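Local atomic coordinates of leucine aminopeptidase (Legionella pneumophila, PDB entry 5GNE), a protein that probably acts as a zinc-dependent aminopeptidase of the M28 family, removing residues from the N-terminal ends of peptides. Residues Ile10-Ser13 with Asn14-Glu18; Ile38-Asp41 with Glu42-Asn46; Ser207-Ser210 with Val211-Met215; Glu296-Thr299 with Arg300-Thr304. All blocks are in the same frame, centred on the assembly; numbering follows the deposited sequence.

Contact 1: Ile10-Ser13 with Asn14-Glu18; sequences IIVS and NCLYE
Two hydrogen bonds tie Ser-13 to the first turn of the helix that follows it. The side-chain oxygen OG of Ser-13 accepts from Leu-16 N at 3.0 Å, with an N-H...O angle of 168°, and so caps the helix N terminus. The carbonyl oxygen Ser-13 O takes Tyr-17 N at 2.9 Å, the first i to i+4 bond of the helix. The capping oxygen is placed by a chi1 of 71°, which sets OG between the backbone N and the carbonyl carbon and turns it back over the turn; there Ser-13 OG also lies 3.3 Å from Cys-15 CB. OG has a second partner, the carbonyl oxygen of Cys-55, whose sulfur forms the disulfide with Cys-15.

The apolar part rests on Val-12. Val-12 CB meets Leu-16 CB at 3.9 Å and Val-12 CG1 lies 4.0 Å from Leu-16 CD2, the two side chains crossing at about a right angle. The other branch, Val-12 CG2, packs 4.1 Å from Tyr-17 CB.

Strand 8-13 thus passes into helix 14-20 through a classical N-cap. With OG bonded to both Leu-16 N and Cys-55 O, the rotation of the hydroxyl is probably fixed, and the cap and the disulfide both tie this helix start to Cys-55, at the C-terminal end of helix 42-55.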
# COMPACT_ATOMS: atom_id res chain seq x y z
N ILE A 10 9.84 1.90 17.67
CA ILE A 10 10.00 2.00 16.22
C ILE A 10 11.42 1.67 15.83
O ILE A 10 12.34 1.74 16.65
CB ILE A 10 9.68 3.41 15.68
CG1 ILE A 10 10.68 4.44 16.20
CG2 ILE A 10 8.30 3.86 16.10
CD1 ILE A 10 10.38 5.83 15.66
N ILE A 11 11.58 1.28 14.57
CA ILE A 11 12.89 1.01 14.02
C ILE A 11 13.23 2.11 13.02
O ILE A 11 12.44 2.44 12.15
CB ILE A 11 12.94 -0.38 13.36
CG1 ILE A 11 12.81 -1.45 14.45
CG2 ILE A 11 14.24 -0.58 12.57
CD1 ILE A 11 12.58 -2.82 13.89
N VAL A 12 14.39 2.73 13.21
CA VAL A 12 14.87 3.80 12.34
C VAL A 12 16.30 3.58 11.86
O VAL A 12 17.07 2.90 12.50
CB VAL A 12 14.81 5.14 13.05
CG1 VAL A 12 13.35 5.47 13.38
CG2 VAL A 12 15.66 5.07 14.31
N SER A 13 16.66 4.19 10.73
CA SER A 13 18.07 4.21 10.30
C SER A 13 18.91 4.90 11.36
O SER A 13 18.42 5.78 12.09
CB SER A 13 18.23 4.95 9.00
OG SER A 13 18.04 6.33 9.27
N ASN A 14 20.16 4.51 11.47
CA ASN A 14 21.03 5.23 12.40
C ASN A 14 21.08 6.73 12.12
O ASN A 14 21.20 7.54 13.03
CB ASN A 14 22.40 4.58 12.41
CG ASN A 14 22.38 3.25 13.15
OD1 ASN A 14 21.44 2.97 13.90
ND2 ASN A 14 23.39 2.43 12.94
N CYS A 15 20.91 7.08 10.85
CA CYS A 15 20.79 8.47 10.43
C CYS A 15 19.70 9.19 11.20
O CYS A 15 19.92 10.22 11.81
CB CYS A 15 20.51 8.53 8.92
SG CYS A 15 20.45 10.19 8.24
N LEU A 16 18.51 8.64 11.17
CA LEU A 16 17.39 9.22 11.88
C LEU A 16 17.60 9.15 13.40
O LEU A 16 17.23 10.07 14.13
CB LEU A 16 16.12 8.49 11.48
CG LEU A 16 14.76 9.14 11.69
CD1 LEU A 16 14.88 10.62 11.44
CD2 LEU A 16 13.77 8.47 10.74
N TYR A 17 18.23 8.08 13.88
CA TYR A 17 18.46 7.96 15.32
C TYR A 17 19.24 9.15 15.88
O TYR A 17 18.88 9.70 16.92
CB TYR A 17 19.21 6.69 15.67
CG TYR A 17 19.58 6.64 17.14
CD1 TYR A 17 18.59 6.61 18.12
CD2 TYR A 17 20.92 6.66 17.55
CE1 TYR A 17 18.92 6.59 19.49
CE2 TYR A 17 21.26 6.63 18.92
CZ TYR A 17 20.25 6.59 19.87
OH TYR A 17 20.55 6.56 21.23
N GLU A 18 20.31 9.54 15.19
CA GLU A 18 21.15 10.63 15.69
C GLU A 18 20.38 11.93 15.79
O GLU A 18 20.70 12.78 16.62
CB GLU A 18 22.39 10.81 14.80
CG GLU A 18 23.29 9.59 14.82
CD GLU A 18 23.92 9.33 16.19
OE1 GLU A 18 24.19 10.31 16.91
OE2 GLU A 18 24.16 8.17 16.55

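Contact 2: Ile38-Asp41 with Glu42-Asn46; sequences IPID and ENITN
The carbonyl oxygen of Asp-41 is gripped twice by Thr-45. Thr-45 N reaches Asp-41 O at 2.9 Å, while the hydroxyl OG1 of the same threonine donates to Asp-41 O at 3.0 Å from above the carbonyl plane, 43° out of it. Thr-45 has OG1 anti to its own carbonyl carbon (chi1 -64°), which folds the hydroxyl back along the helix toward the preceding turn.

The carboxylate of Asp-41 does the capping. Its OD1 accepts from Ile-44 N at 2.8 Å and is met nearly along its C-O axis, making Asp-41 the N-cap of helix 42-55. That oxygen also lies against the Ile-44 side chain, whose CD1 is 3.3 Å from both Asp-41 OD1 and Pro-39 O.

Apolar contacts flank the cap. Ile-38 and Ile-44 meet tip to tip, Ile-38 CD1 lying 3.8 Å from Ile-44 CG1. The Ile-40 side chain crosses those of Ile-44 and Thr-45 at about a right angle, with Ile-40 CG2 3.3 Å from Thr-45 OG1.

A carboxylate at the N terminus of a helix, where the peptide dipoles present their positive end, would be stabilised in its ionised form, and Asp-41 therefore probably carries its charge here.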
# COMPACT_ATOMS: atom_id res chain seq x y z
N ILE A 38 10.24 5.94 21.87
CA ILE A 38 10.17 7.39 21.77
C ILE A 38 8.69 7.76 21.73
O ILE A 38 7.89 7.13 21.03
CB ILE A 38 10.94 7.94 20.52
CG1 ILE A 38 11.12 9.46 20.62
CG2 ILE A 38 10.26 7.55 19.19
CD1 ILE A 38 11.84 10.05 19.43
N PRO A 39 8.30 8.75 22.53
CA PRO A 39 6.89 9.12 22.47
C PRO A 39 6.72 10.12 21.35
O PRO A 39 7.15 11.26 21.45
CB PRO A 39 6.63 9.71 23.86
CG PRO A 39 8.00 10.13 24.37
CD PRO A 39 9.06 9.64 23.42
N ILE A 40 6.12 9.66 20.25
CA ILE A 40 5.94 10.49 19.08
C ILE A 40 4.87 11.56 19.32
O ILE A 40 3.69 11.26 19.42
CB ILE A 40 5.55 9.64 17.87
CG1 ILE A 40 6.64 8.60 17.61
CG2 ILE A 40 5.31 10.55 16.63
CD1 ILE A 40 6.29 7.61 16.51
N ASP A 41 5.32 12.81 19.43
CA ASP A 41 4.43 13.95 19.59
C ASP A 41 4.55 14.64 18.25
O ASP A 41 5.23 14.10 17.38
CB ASP A 41 4.84 14.82 20.79
CG ASP A 41 6.31 15.24 20.73
OD1 ASP A 41 6.96 15.04 19.69
OD2 ASP A 41 6.81 15.78 21.74
N GLU A 42 3.94 15.79 17.99
CA GLU A 42 4.14 16.27 16.63
C GLU A 42 5.46 17.02 16.47
O GLU A 42 5.87 17.27 15.34
CB GLU A 42 2.92 17.04 16.09
CG GLU A 42 2.45 18.29 16.73
CD GLU A 42 1.77 19.19 15.69
OE1 GLU A 42 0.66 18.82 15.24
OE2 GLU A 42 2.34 20.24 15.32
N ASN A 43 6.11 17.39 17.56
CA ASN A 43 7.49 17.84 17.41
C ASN A 43 8.33 16.75 16.73
O ASN A 43 9.01 16.99 15.72
CB ASN A 43 8.11 18.19 18.76
CG ASN A 43 7.70 19.57 19.25
OD1 ASN A 43 7.84 20.56 18.53
ND2 ASN A 43 7.18 19.63 20.48
N ILE A 44 8.24 15.54 17.27
CA ILE A 44 9.01 14.42 16.74
C ILE A 44 8.49 14.02 15.37
O ILE A 44 9.28 13.68 14.49
CB ILE A 44 9.00 13.22 17.71
CG1 ILE A 44 10.08 13.40 18.78
CG2 ILE A 44 9.25 11.91 16.97
CD1 ILE A 44 9.58 13.17 20.18
N THR A 45 7.17 14.06 15.18
CA THR A 45 6.59 13.84 13.85
C THR A 45 7.26 14.75 12.81
O THR A 45 7.59 14.30 11.71
CB THR A 45 5.07 14.08 13.83
OG1 THR A 45 4.41 13.11 14.67
CG2 THR A 45 4.52 13.94 12.40
N ASN A 46 7.48 16.01 13.17
CA ASN A 46 8.07 16.96 12.22
C ASN A 46 9.50 16.61 11.89
O ASN A 46 9.94 16.82 10.75
CB ASN A 46 7.98 18.39 12.76
CG ASN A 46 6.58 18.96 12.65
OD1 ASN A 46 6.03 19.46 13.63
ND2 ASN A 46 5.99 18.87 11.47

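Contact 3: Ser207-Ser210 with Val211-Met215; sequences SGIS and VELEM
Ser-207 and Val-211 are joined at the close-packed side of the turn, where Ser-207 O is gripped by two donors. Val-211 N donates to Ser-207 O at 2.9 Å, nearly in line with the carbonyl, and the hydroxyl OG of Ser-210 reaches the same Ser-207 O at 2.7 Å. With chi1 at 74° the Ser-210 hydroxyl curls over its own backbone and points to Ser-207 O. Val-211 presses its CG2 to within 3.4 Å of the doubly used Ser-207 O.

The segments are consecutive turns of helix 202-221, which crosses over between strands 185-191 and 230-235 in the mixed sheet of the M28 fold. The Ile-209 side chain is about 6 Å from that of the zinc ligand His-191. Ser-207 OG is hydrogen-bonded to Asp-203 O and Ala-268 N.

Side-chain packing is looser between Ile-209 and the next turn. Ile-209 and Leu-213 lie side by side, Ile-209 CG2 4.1 Å from Leu-213 CD1, while Ile-209 CD1 reaches Glu-212 OE2 at 3.6 Å. The touching residues are all buried, so the looser part is not a solvent side: Phe-141 of helix 132-151 packs against Ile-209, Glu-212 and Leu-213, and Thr-362 of helix 355-373 against Val-211.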
# COMPACT_ATOMS: atom_id res chain seq x y z
N SER A 207 -4.82 8.32 -5.46
CA SER A 207 -4.59 7.63 -6.73
C SER A 207 -4.63 6.10 -6.56
O SER A 207 -5.47 5.42 -7.20
CB SER A 207 -3.27 8.08 -7.37
OG SER A 207 -2.11 7.65 -6.67
N GLY A 208 -3.75 5.56 -5.71
CA GLY A 208 -3.75 4.14 -5.46
C GLY A 208 -5.10 3.58 -5.08
O GLY A 208 -5.56 2.60 -5.65
N ILE A 209 -5.77 4.24 -4.13
CA ILE A 209 -7.11 3.84 -3.73
C ILE A 209 -8.06 3.82 -4.92
O ILE A 209 -8.81 2.87 -5.13
CB ILE A 209 -7.69 4.79 -2.67
CG1 ILE A 209 -6.98 4.61 -1.34
CG2 ILE A 209 -9.20 4.55 -2.52
CD1 ILE A 209 -7.28 3.28 -0.68
N SER A 210 -8.05 4.89 -5.71
CA SER A 210 -8.99 4.96 -6.82
C SER A 210 -8.76 3.81 -7.80
O SER A 210 -9.70 3.22 -8.33
CB SER A 210 -8.90 6.32 -7.53
OG SER A 210 -7.72 6.42 -8.32
N VAL A 211 -7.49 3.54 -8.08
CA VAL A 211 -7.15 2.49 -9.03
C VAL A 211 -7.69 1.13 -8.61
O VAL A 211 -8.25 0.40 -9.42
CB VAL A 211 -5.64 2.43 -9.24
CG1 VAL A 211 -5.21 1.13 -9.95
CG2 VAL A 211 -5.20 3.68 -10.05
N GLU A 212 -7.54 0.80 -7.33
CA GLU A 212 -7.99 -0.51 -6.87
C GLU A 212 -9.49 -0.56 -6.75
O GLU A 212 -10.09 -1.64 -6.92
CB GLU A 212 -7.30 -0.92 -5.56
CG GLU A 212 -7.72 -0.18 -4.31
CD GLU A 212 -7.11 -0.79 -3.04
OE1 GLU A 212 -6.65 -1.96 -3.07
OE2 GLU A 212 -7.05 -0.09 -2.02
N LEU A 213 -10.11 0.58 -6.47
CA LEU A 213 -11.58 0.62 -6.42
C LEU A 213 -12.15 0.33 -7.79
O LEU A 213 -13.07 -0.48 -7.91
CB LEU A 213 -12.09 1.97 -5.93
CG LEU A 213 -12.51 1.92 -4.46
CD1 LEU A 213 -12.88 3.30 -3.97
CD2 LEU A 213 -13.67 0.93 -4.23
N GLU A 214 -11.56 0.92 -8.83
CA GLU A 214 -11.96 0.59 -10.20
C GLU A 214 -11.70 -0.89 -10.56
O GLU A 214 -12.50 -1.54 -11.25
CB GLU A 214 -11.27 1.51 -11.21
CG GLU A 214 -11.70 1.31 -12.67
CD GLU A 214 -13.21 1.39 -12.91
OE1 GLU A 214 -13.95 1.92 -12.05
OE2 GLU A 214 -13.67 0.94 -13.99
N MET A 215 -10.55 -1.40 -10.13
CA MET A 215 -10.25 -2.82 -10.33
C MET A 215 -11.35 -3.70 -9.74
O MET A 215 -11.88 -4.59 -10.42
CB MET A 215 -8.91 -3.15 -9.70
CG MET A 215 -7.74 -2.70 -10.56
SD MET A 215 -6.26 -2.72 -9.54
CE MET A 215 -6.18 -4.48 -9.23

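Contact 4: Glu296-Thr299 with Arg300-Thr304; sequences ELLT and RYVKT
Leu-297 meets Tyr-301 at the edge of its ring, Leu-297 CD2 lying 4.1 Å from Tyr-301 CD2 and close to the ring plane. Both residues turn CG anti to the carbonyl carbon (chi1 -64° and -68°), and their side chains cross at a slant. One face of the same ring carries Arg-300, whose CG sits 3.9 Å above the plane over the ring centre; the arginine chain runs on from CG with a bend at chi2.

Leu-298 and Val-302 point the same way and run alongside each other, CD2 of the leucine 3.7 Å from Val-302 CG2. Beyond them the chain leaves the helix at Lys-303, which has positive phi (47°).

The backbone shows how the helix ends. Leu-297 O accepts both Tyr-301 N at 2.8 Å and Val-302 N at 3.3 Å, the second bond marking a wider pi-type turn. Leu-298 O takes Thr-304 N at 3.2 Å from above its carbonyl plane.

The turn closes helix 288-302 just before strand 306-309, whose Val-306 touches Leu-298 and Thr-299. Tyr-301 lies against helix 99-106 and, through its OH bonded to Glu-371, against helix 355-373, which also packs on Leu-297 and Val-302.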
# COMPACT_ATOMS: atom_id res chain seq x y z
N GLU A 296 6.40 -8.12 -17.37
CA GLU A 296 5.90 -8.68 -18.62
C GLU A 296 4.43 -8.38 -18.85
O GLU A 296 3.98 -8.34 -19.99
CB GLU A 296 6.04 -10.20 -18.64
CG GLU A 296 7.25 -10.76 -17.96
CD GLU A 296 7.22 -12.27 -17.91
OE1 GLU A 296 6.32 -12.85 -17.27
OE2 GLU A 296 8.11 -12.89 -18.52
N LEU A 297 3.68 -8.11 -17.78
CA LEU A 297 2.29 -7.71 -17.94
C LEU A 297 2.27 -6.32 -18.56
O LEU A 297 1.50 -6.03 -19.49
CB LEU A 297 1.54 -7.75 -16.61
CG LEU A 297 1.33 -9.09 -15.85
CD1 LEU A 297 0.74 -8.79 -14.48
CD2 LEU A 297 0.45 -10.10 -16.57
N LEU A 298 3.17 -5.46 -18.07
CA LEU A 298 3.26 -4.10 -18.60
C LEU A 298 3.62 -4.09 -20.08
O LEU A 298 2.99 -3.39 -20.89
CB LEU A 298 4.29 -3.29 -17.81
CG LEU A 298 3.82 -2.66 -16.49
CD1 LEU A 298 4.94 -1.89 -15.81
CD2 LEU A 298 2.62 -1.76 -16.73
N THR A 299 4.61 -4.88 -20.45
CA THR A 299 5.02 -4.94 -21.84
C THR A 299 3.95 -5.62 -22.70
O THR A 299 3.53 -5.06 -23.73
CB THR A 299 6.37 -5.65 -21.97
OG1 THR A 299 7.38 -4.79 -21.43
CG2 THR A 299 6.70 -5.90 -23.44
N ARG A 300 3.49 -6.79 -22.28
CA ARG A 300 2.55 -7.56 -23.09
C ARG A 300 1.16 -6.92 -23.18
O ARG A 300 0.55 -6.95 -24.24
CB ARG A 300 2.42 -8.97 -22.54
CG ARG A 300 1.38 -9.79 -23.27
CD ARG A 300 1.84 -11.21 -23.45
NE ARG A 300 1.02 -11.88 -24.46
CZ ARG A 300 1.20 -13.13 -24.83
NH1 ARG A 300 2.16 -13.86 -24.27
NH2 ARG A 300 0.41 -13.67 -25.76
N TYR A 301 0.66 -6.35 -22.09
CA TYR A 301 -0.73 -5.89 -22.08
C TYR A 301 -0.90 -4.38 -22.00
O TYR A 301 -1.67 -3.80 -22.77
CB TYR A 301 -1.51 -6.53 -20.93
CG TYR A 301 -1.73 -8.02 -21.06
CD1 TYR A 301 -2.32 -8.54 -22.20
CD2 TYR A 301 -1.40 -8.89 -20.03
CE1 TYR A 301 -2.55 -9.90 -22.33
CE2 TYR A 301 -1.63 -10.25 -20.15
CZ TYR A 301 -2.21 -10.75 -21.31
OH TYR A 301 -2.45 -12.09 -21.45
N VAL A 302 -0.18 -3.73 -21.09
CA VAL A 302 -0.35 -2.30 -20.91
C VAL A 302 0.41 -1.56 -22.01
O VAL A 302 0.15 -0.38 -22.28
CB VAL A 302 0.10 -1.83 -19.52
CG1 VAL A 302 -0.36 -0.40 -19.25
CG2 VAL A 302 -0.50 -2.73 -18.46
N LYS A 303 1.33 -2.29 -22.65
CA LYS A 303 2.21 -1.77 -23.70
C LYS A 303 2.84 -0.45 -23.26
O LYS A 303 2.71 0.58 -23.91
CB LYS A 303 1.41 -1.60 -25.00
CG LYS A 303 0.74 -2.92 -25.44
CD LYS A 303 1.51 -3.70 -26.50
CE LYS A 303 0.59 -4.62 -27.31
NZ LYS A 303 1.30 -5.79 -27.92
N THR A 304 3.54 -0.51 -22.14
CA THR A 304 4.20 0.63 -21.54
C THR A 304 5.69 0.37 -21.38
O THR A 304 6.10 -0.78 -21.24
CB THR A 304 3.52 0.95 -20.15
OG1 THR A 304 2.48 1.92 -20.32
CG2 THR A 304 4.48 1.45 -19.13

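From the N terminus the four contacts follow in series, and none nests within or crosses another. Contact 1 closes the passage from strand 8-13 into helix 14-20, and contact 2 the loop from strand 33-38 into helix 42-55. These two strands are neighbours in the N-terminal antiparallel sheet, and the contacts touch through Ile-10 CD1 and Ile-38 CG2, 3.9 Å apart. Contact 3 closes no loop; it lies within helix 202-221, with its centre about 31 Å from that of contact 2. Contact 4 ends helix 288-302 ahead of edge strand 306-309. Contacts 3 and 4, about 19 Å between centres, belong to helices around the mixed sheet, both bordered by helix 355-373.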